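Local coordinates for glycoside hydrolase family protein (Novosphingobium sp. PP1Y, PDB 6Q2F) that probably hydrolyses alpha-L-rhamnosides, releasing terminal rhamnose, and carries a bound sodium ion in the crystal, at residues Q620-D625 with L744-D750; A642-M646 with F663-E667; F668-N673 with S721-Q726. All blocks are in the same frame, centred on the assembly; numbering follows the deposited sequence.

Overall arrangement
All three contacts lie on the last third of a (beta/alpha)8 barrel and its exit into the next part of the chain. The chain first runs through helix 620-636, strand 642-649 and helix 657-670. Contact 2 closes the short loop between that strand and that helix. Contact 3 follows in series: the end of the same helix and the loop leading into strand 674-677 meet helix 712-726 near its C-terminal end. Contact 1 closes last, when 744-750 returns to the start of helix 620-636, so the other two are nested inside its loop. Contacts 1 and 2 touch through Ile623 CD1 and Leu666 CD2, 3.9 Å apart. Contacts 2 and 3 are about 10 Å apart between centres.

Contact 1. Residues Q620-D625 with L744-D750; sequences QTLIAD and LTGLYGD
Residues 620-625 lie in the N-terminal part of helix 620-636, which follows strand 604-610 in the (beta/alpha)8 barrel. Residues 744-747 make a single helical turn, closed by Tyr748 N to Leu744 O (2.9 Å). Tyr748 then leaves helical geometry (phi/psi -122/26°). The backbones come very close: Thr621 CA and Gly749 CA are 3.9 Å apart. Glycine suits this bend, since a CB on Gly749 would clash with Thr745 O. Ala624 points at the turn, its CB 3.5 Å from Leu744 O and 3.9 Å from Tyr748 CB. Thr745 (chi1 p) places CG2 3.8 Å from Asp625 CB. Asp625 (chi1 t) makes a salt bridge with Arg599. Thr621 OG1 lies 3.5 Å from Thr745 CB and is hydrogen-bonded to Glu586 O and His588 N. Thr745 OG1 bonds to His588 O. The contact thus joins the barrel helix and the 744-750 turn to the segment that carries sodium ligand Glu586. Water 2 bridges the backbones, accepting from Thr621 N (3.0 Å) and donating to Gly749 O (2.8 Å).

Contact 2. Residues A642-M646 with F663-E667; sequences AAESM and FIDLE. With NA (sodium ion), chain B.
The sodium site borders this contact: Glu644 OE1 binds the ion at 2.6 Å, with Asp503, Ser504, Glu583 and Glu586. The CA-to-CB bond of Glu644 (chi1 t, chi2 t) points away from helix 663-667, whereas those of Ala643 and Ser645 point toward it. Strand 642-646 is extended up to Met646, with positive phi (78/33°). The segment axes approach to 8.7 Å at 154° between N-to-C directions. This is the strand-helix half of a beta-alpha-beta unit of the (beta/alpha)8 barrel, completed by strand 674-677. Ala643 CA is 7.7 Å from Glu667 CA, Ser645 CA 7.4 Å from Ile664 CA, and Met646 CA 6.8 Å from Phe663 CA. Ser645 OG (chi1 m) lies 2.6 Å from Glu667 OE1 (chi1 m, chi2 t) and 2.7 Å from Ala643 O, two acceptors for its one proton. The side chain of Met646, a selenomethionine, lies across the helix: CG is 3.9 Å from Phe663 CB, and CE 3.7 Å from Ile664 CD1. Trp714 of helix 712-726 touches Met646 and Ile664.

Contact 3. Residues F668-N673 with S721-Q726; sequences FVTGVN and SSLLLQ
Helix 657-670 ends here in a Schellman motif, next to the C-terminal part of helix 712-726 in the (beta/alpha)8 barrel. Gly671 has the positive phi (124/-4°) that calls for glycine, and its N bonds to Phe668 O (3.1 Å). Val672 N makes a probable hydrogen bond to Glu667 O. The chain then extends through Val672 to Asn673, whose CA is 4.6 Å from Ser722 CA. Asn673 (chi1 p) is the main polar link. Its ND2 donates to Leu725 O (2.9 Å) and also to Asn639 O, while OD1 accepts from Val641 N. Its backbone O accepts from Gln726 NE2 (2.7 Å), which also donates to Ser52 O. Gln726 O is bonded to Asn639 ND2. The two serines bond one turn back in their own helix, Ser721 OG to Tyr717 O and Ser722 OG to Ile718 O. Beside this network Phe668 (chi1 m) packs on helix 721-726. Its CB is 3.6 Å from Leu725 CD1, and Ser722 OG sits at the ring edge, 3.5 Å from Phe668 CE1. Over one face, Ser721 CB makes a CH-pi contact, 3.8 Å from the Phe668 ring centroid.

Contact 1. Residues Q620-D625 with L744-D750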
# COMPACT_ATOMS: atom_id res chain seq x y z
N GLN A 620 -0.16 -1.04 9.92
CA GLN A 620 1.24 -0.67 9.75
C GLN A 620 1.67 -0.73 8.28
O GLN A 620 2.42 0.13 7.82
CB GLN A 620 2.12 -1.57 10.60
CG GLN A 620 1.88 -1.38 12.11
CD GLN A 620 2.11 0.05 12.55
OE1 GLN A 620 3.09 0.68 12.18
NE2 GLN A 620 1.19 0.58 13.35
N THR A 621 1.17 -1.71 7.53
CA THR A 621 1.60 -1.83 6.14
C THR A 621 1.26 -0.57 5.35
O THR A 621 1.96 -0.23 4.38
CB THR A 621 0.97 -3.07 5.48
OG1 THR A 621 1.53 -3.25 4.18
CG2 THR A 621 -0.56 -2.95 5.39
N LEU A 622 0.21 0.15 5.76
CA LEU A 622 -0.21 1.35 5.06
C LEU A 622 0.64 2.55 5.44
O LEU A 622 0.75 3.50 4.66
CB LEU A 622 -1.69 1.62 5.34
CG LEU A 622 -2.63 0.49 4.88
CD1 LEU A 622 -4.10 0.87 5.02
CD2 LEU A 622 -2.32 0.14 3.45
N ILE A 623 1.22 2.55 6.64
CA ILE A 623 2.22 3.56 7.00
C ILE A 623 3.45 3.40 6.11
O ILE A 623 3.92 4.35 5.48
CB ILE A 623 2.59 3.45 8.49
CG1 ILE A 623 1.35 3.60 9.40
CG2 ILE A 623 3.70 4.44 8.83
CD1 ILE A 623 0.54 4.87 9.22
N ALA A 624 3.98 2.17 6.04
CA ALA A 624 5.10 1.88 5.14
C ALA A 624 4.76 2.21 3.69
O ALA A 624 5.57 2.79 2.97
CB ALA A 624 5.52 0.42 5.28
N ASP A 625 3.53 1.86 3.27
CA ASP A 625 3.10 2.14 1.90
C ASP A 625 3.20 3.62 1.58
O ASP A 625 3.74 4.02 0.54
CB ASP A 625 1.67 1.63 1.71
CG ASP A 625 1.18 1.73 0.27
OD1 ASP A 625 2.01 1.62 -0.66
OD2 ASP A 625 -0.04 1.94 0.08
N LEU A 744 9.18 -2.34 1.36
CA LEU A 744 8.86 -1.60 2.58
C LEU A 744 7.59 -2.12 3.23
O LEU A 744 7.54 -2.29 4.46
CB LEU A 744 8.75 -0.11 2.26
CG LEU A 744 10.07 0.56 1.88
CD1 LEU A 744 9.82 1.89 1.20
CD2 LEU A 744 10.93 0.78 3.13
N THR A 745 6.55 -2.41 2.44
CA THR A 745 5.35 -3.02 3.01
C THR A 745 5.62 -4.43 3.50
O THR A 745 4.80 -4.97 4.25
CB THR A 745 4.20 -3.05 1.99
OG1 THR A 745 4.65 -3.64 0.76
CG2 THR A 745 3.68 -1.63 1.72
N GLY A 746 6.72 -5.03 3.08
CA GLY A 746 7.13 -6.32 3.59
C GLY A 746 7.93 -6.17 4.87
O GLY A 746 7.58 -6.77 5.89
N LEU A 747 8.99 -5.36 4.83
CA LEU A 747 9.81 -5.17 6.02
C LEU A 747 8.97 -4.67 7.19
O LEU A 747 9.14 -5.11 8.33
CB LEU A 747 10.94 -4.18 5.75
CG LEU A 747 12.11 -4.56 4.83
CD1 LEU A 747 12.95 -3.31 4.51
CD2 LEU A 747 12.99 -5.65 5.49
N TYR A 748 8.04 -3.75 6.91
CA TYR A 748 7.33 -3.02 7.93
C TYR A 748 5.82 -3.22 7.81
O TYR A 748 5.03 -2.37 8.22
CB TYR A 748 7.72 -1.54 7.86
CG TYR A 748 9.23 -1.38 7.86
CD1 TYR A 748 10.00 -1.89 8.91
CD2 TYR A 748 9.89 -0.75 6.82
CE1 TYR A 748 11.38 -1.78 8.91
CE2 TYR A 748 11.28 -0.61 6.81
CZ TYR A 748 12.01 -1.13 7.86
OH TYR A 748 13.39 -1.02 7.86
N GLY A 749 5.42 -4.36 7.23
CA GLY A 749 4.01 -4.69 7.07
C GLY A 749 3.31 -4.97 8.38
O GLY A 749 2.11 -4.70 8.50
N ASP A 750 4.05 -5.46 9.38
CA ASP A 750 3.50 -5.76 10.69
C ASP A 750 4.10 -4.89 11.78
O ASP A 750 3.35 -4.33 12.59
CB ASP A 750 3.74 -7.24 11.01
CG ASP A 750 3.04 -8.16 10.03
OD1 ASP A 750 1.81 -8.04 9.86
OD2 ASP A 750 3.72 -9.00 9.43
O HOH W 1 4.85 0.07 9.28
O HOH W 2 -0.56 -3.97 8.58

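Contact 2. Residues A642-M646 with F663-E667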
# COMPACT_ATOMS: atom_id res chain seq x y z
N ALA A 642 0.14 10.89 -3.70
CA ALA A 642 -1.28 10.63 -3.57
C ALA A 642 -1.52 9.49 -2.60
O ALA A 642 -0.65 8.64 -2.36
CB ALA A 642 -1.92 10.31 -4.92
N ALA A 643 -2.72 9.46 -2.04
CA ALA A 643 -3.13 8.30 -1.28
C ALA A 643 -4.62 8.06 -1.45
O ALA A 643 -5.43 8.98 -1.40
CB ALA A 643 -2.79 8.46 0.21
N GLU A 644 -4.94 6.80 -1.70
CA GLU A 644 -6.28 6.25 -1.56
C GLU A 644 -6.71 6.39 -0.10
O GLU A 644 -6.26 5.64 0.76
CB GLU A 644 -6.27 4.81 -2.07
CG GLU A 644 -7.50 4.00 -1.86
CD GLU A 644 -7.24 2.55 -2.23
OE1 GLU A 644 -6.26 2.31 -2.97
OE2 GLU A 644 -7.96 1.67 -1.74
N SER A 645 -7.58 7.36 0.18
CA SER A 645 -7.71 7.92 1.53
C SER A 645 -9.02 7.51 2.18
O SER A 645 -10.10 7.79 1.65
CB SER A 645 -7.60 9.46 1.51
OG SER A 645 -6.38 9.90 0.97
N MSE A 646 -8.91 6.88 3.35
CA MSE A 646 -10.00 6.76 4.31
C MSE A 646 -11.00 5.71 3.94
O MSE A 646 -12.20 5.82 4.25
CB MSE A 646 -10.72 8.11 4.50
CG MSE A 646 -9.80 9.09 5.17
SE MSE A 646 -10.59 10.82 5.56
CE MSE A 646 -10.53 11.40 3.88
N PHE A 663 -7.48 10.97 10.45
CA PHE A 663 -6.97 10.10 9.38
C PHE A 663 -6.18 10.90 8.35
O PHE A 663 -5.03 10.57 8.04
CB PHE A 663 -8.12 9.32 8.71
CG PHE A 663 -8.94 8.52 9.67
CD1 PHE A 663 -8.33 7.75 10.64
CD2 PHE A 663 -10.33 8.53 9.60
CE1 PHE A 663 -9.08 7.02 11.56
CE2 PHE A 663 -11.10 7.79 10.51
CZ PHE A 663 -10.47 7.04 11.49
N ILE A 664 -6.76 12.01 7.86
CA ILE A 664 -6.11 12.83 6.83
C ILE A 664 -4.88 13.51 7.39
O ILE A 664 -3.92 13.76 6.65
CB ILE A 664 -7.11 13.85 6.25
CG1 ILE A 664 -6.77 14.15 4.79
CG2 ILE A 664 -7.22 15.13 7.10
CD1 ILE A 664 -7.18 13.01 3.84
N ASP A 665 -4.90 13.87 8.68
CA ASP A 665 -3.71 14.44 9.31
C ASP A 665 -2.60 13.41 9.37
O ASP A 665 -1.42 13.74 9.18
CB ASP A 665 -4.07 14.97 10.71
CG ASP A 665 -5.00 16.19 10.66
OD1 ASP A 665 -5.23 16.76 9.57
OD2 ASP A 665 -5.52 16.60 11.72
N LEU A 666 -2.94 12.14 9.59
CA LEU A 666 -1.92 11.10 9.57
C LEU A 666 -1.33 10.93 8.17
O LEU A 666 -0.12 10.77 8.02
CB LEU A 666 -2.51 9.79 10.10
CG LEU A 666 -1.55 8.60 9.99
CD1 LEU A 666 -0.29 8.82 10.87
CD2 LEU A 666 -2.25 7.29 10.36
N GLU A 667 -2.18 10.98 7.14
CA GLU A 667 -1.66 10.94 5.77
C GLU A 667 -0.76 12.14 5.50
O GLU A 667 0.32 12.00 4.89
CB GLU A 667 -2.81 10.94 4.78
CG GLU A 667 -3.68 9.70 4.84
CD GLU A 667 -4.82 9.79 3.87
OE1 GLU A 667 -4.64 10.38 2.79
OE2 GLU A 667 -5.90 9.27 4.20
NA NA B . -5.23 0.02 -3.52

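Contact 3. Residues F668-N673 with S721-Q726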
# COMPACT_ATOMS: atom_id res chain seq x y z
N PHE A 668 -1.19 13.32 5.93
CA PHE A 668 -0.41 14.53 5.71
C PHE A 668 0.97 14.42 6.36
O PHE A 668 1.99 14.68 5.72
CB PHE A 668 -1.18 15.73 6.24
CG PHE A 668 -2.30 16.18 5.33
CD1 PHE A 668 -2.17 16.13 3.95
CD2 PHE A 668 -3.48 16.68 5.86
CE1 PHE A 668 -3.17 16.56 3.12
CE2 PHE A 668 -4.52 17.09 5.03
CZ PHE A 668 -4.36 17.04 3.66
N VAL A 669 1.02 14.02 7.64
CA VAL A 669 2.30 14.03 8.35
C VAL A 669 3.21 12.88 7.90
O VAL A 669 4.42 12.92 8.14
CB VAL A 669 2.06 14.00 9.88
CG1 VAL A 669 1.79 12.56 10.37
CG2 VAL A 669 3.23 14.65 10.62
N THR A 670 2.67 11.89 7.17
CA THR A 670 3.51 10.84 6.60
C THR A 670 4.07 11.22 5.24
O THR A 670 5.00 10.55 4.76
CB THR A 670 2.72 9.54 6.50
OG1 THR A 670 2.08 9.30 7.76
CG2 THR A 670 3.66 8.34 6.18
N GLY A 671 3.57 12.28 4.60
CA GLY A 671 4.09 12.73 3.32
C GLY A 671 3.06 12.83 2.21
O GLY A 671 3.39 13.27 1.11
N VAL A 672 1.81 12.42 2.44
CA VAL A 672 0.78 12.60 1.43
C VAL A 672 0.46 14.08 1.28
O VAL A 672 0.36 14.82 2.28
CB VAL A 672 -0.47 11.80 1.82
CG1 VAL A 672 -1.62 12.09 0.85
CG2 VAL A 672 -0.13 10.31 1.87
N ASN A 673 0.32 14.53 0.03
CA ASN A 673 -0.15 15.89 -0.21
C ASN A 673 -1.17 15.95 -1.35
O ASN A 673 -1.43 17.04 -1.86
CB ASN A 673 1.04 16.84 -0.49
CG ASN A 673 1.91 16.36 -1.63
OD1 ASN A 673 1.44 15.67 -2.54
ND2 ASN A 673 3.18 16.74 -1.61
N SER A 721 -4.18 22.29 3.42
CA SER A 721 -3.08 21.51 3.95
C SER A 721 -2.22 20.97 2.82
O SER A 721 -0.99 21.01 2.89
CB SER A 721 -3.65 20.37 4.80
OG SER A 721 -4.32 20.90 5.93
N SER A 722 -2.87 20.46 1.76
CA SER A 722 -2.15 19.92 0.62
C SER A 722 -1.30 20.99 -0.04
O SER A 722 -0.16 20.73 -0.43
CB SER A 722 -3.14 19.35 -0.41
OG SER A 722 -3.98 18.36 0.17
N LEU A 723 -1.83 22.21 -0.16
CA LEU A 723 -1.09 23.30 -0.80
C LEU A 723 0.26 23.51 -0.12
O LEU A 723 1.32 23.48 -0.77
CB LEU A 723 -1.91 24.60 -0.77
CG LEU A 723 -1.10 25.85 -1.12
CD1 LEU A 723 -0.70 25.86 -2.62
CD2 LEU A 723 -1.82 27.14 -0.72
N LEU A 724 0.24 23.72 1.21
CA LEU A 724 1.50 23.94 1.92
C LEU A 724 2.39 22.70 1.84
O LEU A 724 3.61 22.81 1.69
CB LEU A 724 1.22 24.30 3.37
CG LEU A 724 0.37 25.58 3.59
CD1 LEU A 724 0.34 26.02 5.07
CD2 LEU A 724 0.95 26.71 2.77
N LEU A 725 1.78 21.51 1.90
CA LEU A 725 2.54 20.26 1.86
C LEU A 725 3.01 19.90 0.45
O LEU A 725 3.74 18.92 0.29
CB LEU A 725 1.70 19.15 2.49
CG LEU A 725 1.62 19.41 4.02
CD1 LEU A 725 0.57 18.51 4.68
CD2 LEU A 725 2.97 19.13 4.66
N GLN A 726 2.65 20.68 -0.56
CA GLN A 726 3.29 20.56 -1.86
C GLN A 726 4.33 21.63 -2.12
O GLN A 726 5.04 21.57 -3.12
CB GLN A 726 2.23 20.62 -2.98
CG GLN A 726 1.22 19.48 -2.95
CD GLN A 726 0.08 19.68 -3.94
OE1 GLN A 726 0.15 20.51 -4.84
NE2 GLN A 726 -0.99 18.92 -3.76